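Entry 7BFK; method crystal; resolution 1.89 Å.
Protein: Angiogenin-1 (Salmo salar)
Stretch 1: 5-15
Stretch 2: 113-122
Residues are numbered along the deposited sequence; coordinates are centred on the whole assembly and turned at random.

Stretch 1 5-15: QQYNHFLKQHV
Stretch 2, residues 113-122: VHYDGDVDIG

Stretch 1 is α-helical from Gln 5 onward, with i to i+4 bonds running from His 9 N to Gln 5 O (2.9 Å) through to Val 15 N to Leu 11 O (2.8 Å). Residues 113-122 pass along one side of it without regular helix or strand over most of their length. Both stretches advance in the same sense: CA of Tyr 7 lies 5.2 Å from CA of Val 113, CA of Gln 13 lies 7.5 Å from CA of Gly 117, and CA of His 14 lies 7.7 Å from CA of Ile 121. The contact buries 607 Å², both sides summed, and no clear hydrogen bond crosses it; packing and aromatic geometry carry the evidence.

The aromatic contacts centre on His 114, although its high B values call for caution. Its backbone is extended (phi/psi -134/126°), and chi1 75° (p) with chi2 91° lays the imidazole against the helix. Its edge meets the face of His 9 (chi1 t, chi2 -24°), with ring centroids 4.2 Å apart and planes at 87°; His 9 ND1 to His 114 NE2 is 2.9 Å. The edge of His 14 (chi1 m, chi2 -67°) points toward the face of His 114, with centroids 5.9 Å apart and planes at 84°. His 114 CD2 also approaches Phe 10 CA to 3.3 Å, so the ring meets the helix backbone edge-on.

Apolar packing occupies both ends. Val 113 (-144/157°, chi1 m) places CG1 3.6 Å from Gln 6 CB, using the aliphatic part of a side chain whose chi1 is m and chi2 t. Ile 121 (-73/164°, chi1 p, chi2 t) serves two rings through one methyl: CG2 is 3.7 Å from Phe 10 CE2, and 3.7 Å from the His 14 ring centroid, only 6° off the normal, a CH-pi contact. Phe 10 (chi1 t, chi2 -81°) is buried, as suits its hydrocarbon ring.

Among the polar approaches, Gln 13 (chi1 t, chi2 t, chi3 113°) brings OE1 3.1 Å from His 114 ND1, over the ring face, where the poor angle excludes a hydrogen bond. The same OE1 lies 3.2 Å from Gly 117 CA. Gly 117 adopts phi/psi 42/24°, which favours glycine, and an ideal CB would clash with Gln 13 NE2 at 2.5 Å. Asp 120 (-148/166°, chi1 t, chi2 19°) sets OD1 3.0 Å from His 14 CE1, near the ring plane, while OD1 accepts a weak bond from Ile 121 N (2.9 Å, 130°).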

# COMPACT_ATOMS: atom_id res chain seq x y z
N GLN A 5 2.84 -10.68 -11.54
CA GLN A 5 1.73 -10.94 -10.61
C GLN A 5 1.95 -10.18 -9.29
O GLN A 5 0.95 -9.85 -8.64
CB GLN A 5 1.57 -12.44 -10.39
CG GLN A 5 0.24 -12.79 -9.74
CD GLN A 5 -0.93 -12.28 -10.55
OE1 GLN A 5 -1.91 -11.75 -10.01
NE2 GLN A 5 -0.83 -12.41 -11.87
N GLN A 6 3.21 -9.94 -8.89
CA GLN A 6 3.52 -9.20 -7.63
C GLN A 6 3.15 -7.73 -7.82
O GLN A 6 2.76 -7.07 -6.83
CB GLN A 6 4.97 -9.41 -7.20
CG GLN A 6 5.12 -10.68 -6.38
CD GLN A 6 6.54 -11.09 -6.12
OE1 GLN A 6 7.49 -10.59 -6.74
NE2 GLN A 6 6.70 -12.03 -5.20
N TYR A 7 3.21 -7.24 -9.05
CA TYR A 7 2.76 -5.86 -9.38
C TYR A 7 1.24 -5.81 -9.23
O TYR A 7 0.75 -4.89 -8.57
CB TYR A 7 3.22 -5.43 -10.77
CG TYR A 7 2.76 -4.05 -11.16
CD1 TYR A 7 2.79 -3.01 -10.25
CD2 TYR A 7 2.29 -3.79 -12.44
CE1 TYR A 7 2.36 -1.74 -10.59
CE2 TYR A 7 1.88 -2.52 -12.80
CZ TYR A 7 1.92 -1.49 -11.87
OH TYR A 7 1.50 -0.24 -12.21
N ASN A 8 0.51 -6.77 -9.80
CA ASN A 8 -0.97 -6.83 -9.65
C ASN A 8 -1.32 -6.90 -8.16
O ASN A 8 -2.26 -6.23 -7.72
CB ASN A 8 -1.60 -8.01 -10.40
CG ASN A 8 -1.56 -7.80 -11.90
OD1 ASN A 8 -0.51 -7.94 -12.53
ND2 ASN A 8 -2.70 -7.43 -12.47
N HIS A 9 -0.59 -7.72 -7.41
CA HIS A 9 -0.81 -7.87 -5.95
C HIS A 9 -0.58 -6.50 -5.28
O HIS A 9 -1.39 -6.10 -4.44
CB HIS A 9 0.09 -8.96 -5.39
CG HIS A 9 -0.42 -9.56 -4.12
ND1 HIS A 9 -1.29 -8.87 -3.28
CD2 HIS A 9 -0.15 -10.73 -3.50
CE1 HIS A 9 -1.57 -9.61 -2.23
NE2 HIS A 9 -0.87 -10.76 -2.33
N PHE A 10 0.48 -5.80 -5.65
CA PHE A 10 0.84 -4.46 -5.10
C PHE A 10 -0.31 -3.48 -5.36
O PHE A 10 -0.76 -2.82 -4.42
CB PHE A 10 2.14 -3.97 -5.70
CG PHE A 10 2.52 -2.58 -5.24
CD1 PHE A 10 1.96 -1.46 -5.82
CD2 PHE A 10 3.41 -2.41 -4.19
CE1 PHE A 10 2.28 -0.19 -5.36
CE2 PHE A 10 3.73 -1.13 -3.74
CZ PHE A 10 3.17 -0.04 -4.32
N LEU A 11 -0.80 -3.42 -6.61
CA LEU A 11 -1.91 -2.51 -6.96
C LEU A 11 -3.14 -2.83 -6.11
O LEU A 11 -3.74 -1.88 -5.58
CB LEU A 11 -2.22 -2.64 -8.45
CG LEU A 11 -1.12 -2.19 -9.39
CD1 LEU A 11 -1.55 -2.39 -10.84
CD2 LEU A 11 -0.77 -0.71 -9.14
N LYS A 12 -3.51 -4.10 -5.98
CA LYS A 12 -4.70 -4.53 -5.20
C LYS A 12 -4.53 -4.10 -3.73
O LYS A 12 -5.47 -3.59 -3.16
CB LYS A 12 -4.89 -6.05 -5.25
CG LYS A 12 -5.43 -6.63 -6.55
CD LYS A 12 -5.30 -8.16 -6.58
CE LYS A 12 -5.46 -8.80 -7.94
NZ LYS A 12 -6.88 -9.05 -8.28
N GLN A 13 -3.35 -4.31 -3.16
CA GLN A 13 -3.07 -3.98 -1.74
C GLN A 13 -2.88 -2.47 -1.49
O GLN A 13 -3.28 -2.02 -0.41
CB GLN A 13 -1.81 -4.70 -1.32
CG GLN A 13 -1.46 -4.54 0.14
CD GLN A 13 -0.58 -5.67 0.58
OE1 GLN A 13 0.58 -5.49 0.91
NE2 GLN A 13 -1.14 -6.87 0.52
N HIS A 14 -2.32 -1.70 -2.44
CA HIS A 14 -1.85 -0.32 -2.13
C HIS A 14 -2.28 0.77 -3.12
O HIS A 14 -1.87 1.91 -2.87
CB HIS A 14 -0.32 -0.29 -2.06
CG HIS A 14 0.23 -1.10 -0.94
ND1 HIS A 14 0.03 -0.76 0.38
CD2 HIS A 14 1.01 -2.20 -0.93
CE1 HIS A 14 0.60 -1.66 1.15
NE2 HIS A 14 1.21 -2.54 0.38
N VAL A 15 -3.00 0.50 -4.21
CA VAL A 15 -3.32 1.60 -5.17
C VAL A 15 -4.85 1.70 -5.36
O VAL A 15 -5.43 0.75 -5.93
CB VAL A 15 -2.54 1.43 -6.49
CG1 VAL A 15 -2.84 2.54 -7.48
CG2 VAL A 15 -1.04 1.33 -6.25
N VAL A 113 6.57 -3.83 -6.13
CA VAL A 113 6.24 -5.15 -5.53
C VAL A 113 6.17 -5.04 -4.02
O VAL A 113 6.80 -4.15 -3.45
CB VAL A 113 7.28 -6.23 -5.95
CG1 VAL A 113 7.16 -6.56 -7.41
CG2 VAL A 113 8.70 -5.79 -5.62
N HIS A 114 5.43 -5.97 -3.39
CA HIS A 114 5.34 -6.16 -1.92
C HIS A 114 5.47 -7.66 -1.67
O HIS A 114 4.73 -8.44 -2.30
CB HIS A 114 4.05 -5.55 -1.35
CG HIS A 114 2.83 -6.37 -1.65
ND1 HIS A 114 2.39 -7.36 -0.80
CD2 HIS A 114 2.00 -6.38 -2.71
CE1 HIS A 114 1.32 -7.93 -1.32
NE2 HIS A 114 1.06 -7.35 -2.49
N TYR A 115 6.41 -8.07 -0.82
CA TYR A 115 6.70 -9.49 -0.52
C TYR A 115 5.96 -9.93 0.75
O TYR A 115 6.37 -9.50 1.85
CB TYR A 115 8.21 -9.71 -0.43
CG TYR A 115 8.96 -9.47 -1.71
CD1 TYR A 115 8.65 -10.19 -2.85
CD2 TYR A 115 10.01 -8.57 -1.78
CE1 TYR A 115 9.35 -10.00 -4.04
CE2 TYR A 115 10.72 -8.37 -2.96
CZ TYR A 115 10.39 -9.09 -4.09
OH TYR A 115 11.06 -8.91 -5.26
N ASP A 116 4.91 -10.74 0.59
CA ASP A 116 4.10 -11.36 1.68
C ASP A 116 2.96 -10.44 2.12
O ASP A 116 2.15 -10.88 2.96
CB ASP A 116 4.98 -11.75 2.88
CG ASP A 116 5.68 -13.08 2.71
OD1 ASP A 116 5.12 -13.95 2.02
OD2 ASP A 116 6.79 -13.23 3.28
N GLY A 117 2.90 -9.21 1.61
CA GLY A 117 1.87 -8.23 1.99
C GLY A 117 1.63 -8.24 3.50
O GLY A 117 0.51 -7.89 3.92
N ASP A 118 2.62 -8.70 4.28
CA ASP A 118 2.61 -8.70 5.77
C ASP A 118 3.20 -7.38 6.26
O ASP A 118 3.18 -7.13 7.47
CB ASP A 118 3.34 -9.92 6.35
CG ASP A 118 4.71 -10.18 5.74
OD1 ASP A 118 5.13 -9.40 4.87
OD2 ASP A 118 5.35 -11.18 6.15
N VAL A 119 3.77 -6.57 5.36
CA VAL A 119 4.27 -5.22 5.74
C VAL A 119 3.45 -4.19 4.94
O VAL A 119 2.34 -4.52 4.48
CB VAL A 119 5.80 -5.05 5.58
CG1 VAL A 119 6.27 -3.66 6.05
CG2 VAL A 119 6.56 -6.12 6.35
N ASP A 120 3.98 -3.01 4.76
CA ASP A 120 3.23 -1.90 4.15
C ASP A 120 4.23 -1.03 3.40
O ASP A 120 5.45 -1.15 3.63
CB ASP A 120 2.49 -1.16 5.28
CG ASP A 120 1.51 -0.10 4.87
OD1 ASP A 120 1.08 -0.13 3.69
OD2 ASP A 120 1.17 0.76 5.75
N ILE A 121 3.74 -0.14 2.56
CA ILE A 121 4.63 0.83 1.91
C ILE A 121 5.02 1.84 2.98
O ILE A 121 4.36 1.88 4.03
CB ILE A 121 3.94 1.48 0.70
CG1 ILE A 121 2.67 2.21 1.13
CG2 ILE A 121 3.63 0.42 -0.36
CD1 ILE A 121 2.16 3.14 0.07
N GLY A 122 6.07 2.60 2.71
CA GLY A 122 6.56 3.65 3.62
C GLY A 122 6.09 5.00 3.17
O GLY A 122 5.61 5.13 2.01